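Local coordinates for protein PES4 (PDB 6EXX), which probably binds RNA, including poly(A), poly(U) and the 3'-untranslated regions of messenger RNAs, here represented by its fourth RNA recognition motif, at residues N9-C14 against V69-V74; C14-K20 against K32-D36. One frame throughout, in Å; residues are numbered along the deposited sequence. Where two conformers were deposited one is given.

Contact 1 (N9-C14 against V69-V74); sequences NLSAVC and VGGSIV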
loop_
_atom_site.group_PDB
_atom_site.type_symbol
_atom_site.label_atom_id
_atom_site.label_comp_id
_atom_site.label_asym_id
_atom_site.label_seq_id
_atom_site.Cartn_x
_atom_site.Cartn_y
_atom_site.Cartn_z
ATOM N N ASN A 9 5.591 -7.469 1.079
ATOM C CA ASN A 9 6.833 -7.380 0.331
ATOM C C ASN A 9 7.213 -5.916 0.108
ATOM O O ASN A 9 7.770 -5.565 -0.939
ATOM C CB ASN A 9 6.751 -8.148 -0.994
ATOM C CG ASN A 9 8.089 -8.732 -1.416
ATOM O OD1 ASN A 9 8.833 -9.260 -0.581
ATOM N ND2 ASN A 9 8.408 -8.642 -2.699
ATOM N N LEU A 10 6.940 -5.071 1.105
ATOM C CA LEU A 10 7.292 -3.662 1.044
ATOM C C LEU A 10 8.724 -3.446 1.521
ATOM O O LEU A 10 9.079 -3.749 2.662
ATOM C CB LEU A 10 6.364 -2.823 1.911
ATOM C CG LEU A 10 4.870 -2.960 1.635
ATOM C CD1 LEU A 10 4.099 -2.032 2.536
ATOM C CD2 LEU A 10 4.553 -2.727 0.160
ATOM N N SER A 11 9.556 -2.911 0.646
ATOM C CA SER A 11 10.887 -2.493 1.028
ATOM C C SER A 11 10.810 -1.375 2.061
ATOM O O SER A 11 9.793 -0.712 2.251
ATOM C CB SER A 11 11.628 -2.006 -0.202
ATOM O OG SER A 11 10.990 -0.856 -0.703
ATOM N N ALA A 12 11.933 -1.141 2.728
ATOM C CA ALA A 12 12.035 -0.039 3.676
ATOM C C ALA A 12 11.643 1.309 3.078
ATOM O O ALA A 12 11.032 2.132 3.760
ATOM C CB ALA A 12 13.441 0.033 4.247
ATOM N N VAL A 13 11.986 1.557 1.814
ATOM C CA VAL A 13 11.663 2.854 1.227
ATOM C C VAL A 13 10.202 2.954 0.773
ATOM O O VAL A 13 9.703 4.058 0.576
ATOM C CB VAL A 13 12.625 3.273 0.098
ATOM C CG1 VAL A 13 14.051 3.392 0.625
ATOM C CG2 VAL A 13 12.560 2.326 -1.051
ATOM N N CYS A 14 9.509 1.821 0.667
ATOM C CA CYS A 14 8.085 1.838 0.349
ATOM C C CYS A 14 7.305 1.965 1.657
ATOM O O CYS A 14 6.604 1.040 2.107
ATOM C CB CYS A 14 7.676 0.580 -0.404
ATOM S SG CYS A 14 6.036 0.706 -1.149
ATOM N N VAL A 69 9.860 -1.445 -5.923
ATOM C CA VAL A 69 10.252 -0.319 -5.088
ATOM C C VAL A 69 11.315 -0.823 -4.117
ATOM O O VAL A 69 11.072 -1.755 -3.368
ATOM C CB VAL A 69 9.055 0.262 -4.288
ATOM C CG1 VAL A 69 9.505 1.466 -3.481
ATOM C CG2 VAL A 69 7.882 0.626 -5.214
ATOM N N GLY A 70 12.493 -0.205 -4.116
ATOM C CA GLY A 70 13.517 -0.532 -3.130
ATOM C C GLY A 70 13.973 -1.981 -3.142
ATOM O O GLY A 70 14.337 -2.542 -2.100
ATOM N N GLY A 71 13.950 -2.604 -4.319
ATOM C CA GLY A 71 14.459 -3.949 -4.479
ATOM C C GLY A 71 13.435 -5.057 -4.370
ATOM O O GLY A 71 13.777 -6.205 -4.644
ATOM N N SER A 72 12.196 -4.715 -4.013
ATOM C CA SER A 72 11.157 -5.706 -3.814
ATOM C C SER A 72 9.909 -5.330 -4.605
ATOM O O SER A 72 9.534 -4.155 -4.676
ATOM C CB SER A 72 10.811 -5.796 -2.330
ATOM O OG SER A 72 11.905 -6.279 -1.572
ATOM N N ILE A 73 9.287 -6.337 -5.207
ATOM C CA ILE A 73 8.051 -6.149 -5.959
ATOM C C ILE A 73 6.865 -6.108 -4.992
ATOM O O ILE A 73 6.608 -7.077 -4.271
ATOM C CB ILE A 73 7.882 -7.275 -7.003
ATOM C CG1 ILE A 73 9.012 -7.204 -8.036
ATOM C CG2 ILE A 73 6.530 -7.175 -7.686
ATOM C CD1 ILE A 73 9.078 -8.397 -8.967
ATOM N N VAL A 74 6.160 -4.982 -4.963
ATOM C CA VAL A 74 5.020 -4.821 -4.082
ATOM C C VAL A 74 3.944 -5.821 -4.438
ATOM O O VAL A 74 3.538 -5.940 -5.597
ATOM C CB VAL A 74 4.455 -3.403 -4.167
ATOM C CG1 VAL A 74 3.189 -3.264 -3.326
ATOM C CG2 VAL A 74 5.513 -2.403 -3.745
HETATM O O HOH W 1 8.582 -2.966 -2.048
HETATM O O HOH W 2 10.454 -8.960 -5.002
HETATM O O HOH W 3 11.563 -8.955 -1.236
#
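Water 1 bridges the two segments: it accepts from S11 N (2.9 Å) and lies within donating distance of N9 O (2.9 Å) and S72 O (3.0 Å), with more acceptors in reach than its two protons can serve at once. The site lies in an RNA recognition motif, where the end of strand 3-10 passes the type I' turn V69-S72 leading into strand 72-78. N9, with positive phi, forms with L10 a G1 beta bulge opposite Y45; asparagine tolerates that backbone and supplies an amide that donates from ND2 to I73 O at 2.9 Å. S11, a small polar residue opening the type I turn S11-C14, gives its OG proton to V69 O (2.8 Å). Glycine suits position 70, since a CB there would collide with S11 OG and V13 CG2, and phi is positive. Apolar contacts accompany these bonds: C14 CB lies 3.7 Å from V69 CG1, and L10 CD2 rests 3.8 Å from V74 CG1.

Contact 2 (C14-K20 against K32-D36); sequences CNKEFLK and KIQID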
loop_
_atom_site.group_PDB
_atom_site.type_symbol
_atom_site.label_atom_id
_atom_site.label_comp_id
_atom_site.label_asym_id
_atom_site.label_seq_id
_atom_site.Cartn_x
_atom_site.Cartn_y
_atom_site.Cartn_z
ATOM N N CYS A 14 9.509 1.821 0.667
ATOM C CA CYS A 14 8.085 1.838 0.349
ATOM C C CYS A 14 7.305 1.965 1.657
ATOM O O CYS A 14 6.604 1.040 2.107
ATOM C CB CYS A 14 7.676 0.580 -0.404
ATOM S SG CYS A 14 6.036 0.706 -1.149
ATOM N N ASN A 15 7.465 3.131 2.277
ATOM C CA ASN A 15 7.050 3.337 3.648
ATOM C C ASN A 15 5.756 4.140 3.762
ATOM O O ASN A 15 5.137 4.502 2.765
ATOM C CB ASN A 15 8.194 3.966 4.458
ATOM C CG ASN A 15 8.642 5.320 3.936
ATOM O OD1 ASN A 15 7.989 5.947 3.119
ATOM N ND2 ASN A 15 9.782 5.778 4.432
ATOM N N LYS A 16 5.324 4.402 4.986
ATOM C CA LYS A 16 4.053 5.079 5.196
ATOM C C LYS A 16 4.046 6.451 4.535
ATOM O O LYS A 16 3.046 6.877 3.961
ATOM C CB LYS A 16 3.750 5.210 6.694
ATOM C CG LYS A 16 2.436 5.919 6.998
ATOM C CD LYS A 16 2.152 6.004 8.485
ATOM C CE LYS A 16 0.756 6.557 8.742
ATOM N NZ LYS A 16 0.497 6.854 10.181
ATOM N N GLU A 17 5.174 7.143 4.605
ATOM C CA GLU A 17 5.284 8.473 4.031
ATOM C C GLU A 17 5.131 8.428 2.514
ATOM O O GLU A 17 4.493 9.299 1.913
ATOM C CB GLU A 17 6.627 9.095 4.415
ATOM C CG GLU A 17 6.739 9.471 5.888
ATOM C CD GLU A 17 6.713 8.273 6.824
ATOM O OE1 GLU A 17 7.385 7.255 6.545
ATOM O OE2 GLU A 17 6.023 8.358 7.860
ATOM N N PHE A 18 5.721 7.417 1.897
ATOM C CA PHE A 18 5.593 7.229 0.460
ATOM C C PHE A 18 4.131 6.952 0.094
ATOM O O PHE A 18 3.594 7.531 -0.844
ATOM C CB PHE A 18 6.481 6.074 0.025
ATOM C CG PHE A 18 6.390 5.744 -1.433
ATOM C CD1 PHE A 18 6.714 6.684 -2.399
ATOM C CD2 PHE A 18 6.003 4.482 -1.838
ATOM C CE1 PHE A 18 6.639 6.362 -3.735
ATOM C CE2 PHE A 18 5.941 4.155 -3.176
ATOM C CZ PHE A 18 6.255 5.091 -4.119
ATOM N N LEU A 19 3.480 6.058 0.834
ATOM C CA LEU A 19 2.089 5.713 0.560
ATOM C C LEU A 19 1.167 6.916 0.750
ATOM O O LEU A 19 0.245 7.136 -0.031
ATOM C CB LEU A 19 1.637 4.548 1.435
ATOM C CG LEU A 19 2.393 3.236 1.216
ATOM C CD1 LEU A 19 1.925 2.219 2.216
ATOM C CD2 LEU A 19 2.256 2.701 -0.209
ATOM N N LYS A 20 1.429 7.716 1.784
ATOM C CA LYS A 20 0.647 8.920 2.020
ATOM C C LYS A 20 0.819 9.895 0.856
ATOM O O LYS A 20 -0.137 10.521 0.400
ATOM C CB LYS A 20 1.089 9.570 3.332
ATOM C CG LYS A 20 0.298 10.801 3.700
ATOM C CD LYS A 20 0.677 11.336 5.082
ATOM C CE LYS A 20 2.052 11.992 5.087
ATOM N NZ LYS A 20 2.470 12.475 6.442
ATOM N N LYS A 32 -7.269 4.969 6.543
ATOM C CA LYS A 32 -6.101 4.577 7.325
ATOM C C LYS A 32 -5.005 4.034 6.423
ATOM O O LYS A 32 -5.279 3.235 5.544
ATOM C CB LYS A 32 -6.492 3.494 8.341
ATOM C CG LYS A 32 -5.384 3.115 9.320
ATOM C CD LYS A 32 -5.257 4.146 10.434
ATOM C CE LYS A 32 -4.259 3.712 11.497
ATOM N NZ LYS A 32 -2.854 3.820 11.021
ATOM N N ILE A 33 -3.769 4.457 6.672
ATOM C CA ILE A 33 -2.588 3.801 6.123
ATOM C C ILE A 33 -1.882 3.180 7.307
ATOM O O ILE A 33 -1.568 3.880 8.263
ATOM C CB ILE A 33 -1.637 4.786 5.430
ATOM C CG1 ILE A 33 -2.352 5.441 4.256
ATOM C CG2 ILE A 33 -0.366 4.068 4.973
ATOM C CD1 ILE A 33 -1.552 6.541 3.570
ATOM N N GLN A 34 -1.644 1.878 7.268
ATOM C CA GLN A 34 -1.074 1.187 8.411
ATOM C C GLN A 34 -0.056 0.153 7.970
ATOM O O GLN A 34 -0.413 -0.850 7.367
ATOM C CB GLN A 34 -2.191 0.499 9.192
ATOM C CG GLN A 34 -1.713 -0.295 10.398
ATOM C CD GLN A 34 -2.813 -0.513 11.410
ATOM O OE1 GLN A 34 -3.528 0.419 11.770
ATOM N NE2 GLN A 34 -2.965 -1.747 11.864
ATOM N N ILE A 35 1.216 0.402 8.248
ATOM C CA ILE A 35 2.255 -0.596 8.007
ATOM C C ILE A 35 2.661 -1.162 9.350
ATOM O O ILE A 35 3.444 -0.552 10.071
ATOM C CB ILE A 35 3.490 -0.014 7.295
ATOM C CG1 ILE A 35 3.120 0.441 5.883
ATOM C CG2 ILE A 35 4.610 -1.058 7.239
ATOM C CD1 ILE A 35 4.254 1.132 5.151
ATOM N N ASP A 36 2.127 -2.339 9.665
ATOM C CA ASP A 36 2.157 -2.899 11.010
ATOM C C ASP A 36 2.862 -4.241 11.123
ATOM O O ASP A 36 2.839 -4.848 12.187
ATOM C CB ASP A 36 0.713 -3.039 11.544
ATOM C CG ASP A 36 -0.185 -3.885 10.633
ATOM O OD1 ASP A 36 0.317 -4.472 9.658
ATOM O OD2 ASP A 36 -1.404 -3.980 10.911
#
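I33, I35 and K16 carry most of this contact, which lays the first turn of helix 16-25 on edge strand 32-39 of the RNA recognition motif, a beta-alpha-beta-beta-alpha-beta sandwich with helices on one face of an antiparallel sheet. The axes of helix 16-20 and strand 32-36 run nearly antiparallel, at 156°, and approach to 9.0 Å, and no hydrogen bond joins the two segments: the interface is side-chain packing. I33 and I35, two residues apart on an extended strand, both direct their CA-to-CB bonds toward the helix, while Q34 between them points away. Isoleucine fits here, its beta-branched shape suiting a strand and its long arm reaching the helix. I33 has the largest buried area, its CD1 touching K20 CA at 3.6 Å and its CG2 lying 4.0 Å from L19 CD1. L19, whose CA-to-CB bond points toward strand 32-36, also brings its CD1 to 3.9 Å from I35 CD1 and touches L7 of strand 3-10. K16 suits the margin because its fully extended aliphatic chain can cover I33, with K16 CG 3.9 Å from I33 CG2, while its ammonium group stays at the exposed edge. K16 NZ is 4.6 Å from K32 NZ, a like-charge proximity; K32 NZ, also an ammonium, donates to I33 O at 3.0 Å. The helix start is held by N15, the N-cap, whose OD1 accepts from F18 N at 3.0 Å. Just past this cap, I35 CD1 fits against the opening turn, 3.4 Å from K16 N.

How the contacts relate
Contact 2 is nested within the chain loop closed by contact 1, and C14 belongs to both: one chain path leaves strand 3-10, turns beside V69-V74 and enters helix 16-25. The contact centres are about 12 Å apart, yet they touch directly, L10 CD1 lying 4.1 Å from I35 CD1 and V13 O 3.8 Å from F18 CB. Both reach the same antiparallel sheet, contact 2 through its edge strand 32-39 and contact 1 through strands 3-10 and 72-78. The end of the L10 side chain reaches V74 within contact 1 and I35 of contact 2, linking the two across the helix-covered side. In RNA recognition motifs RNA is typically bound on the opposite sheet face; no RNA is present here.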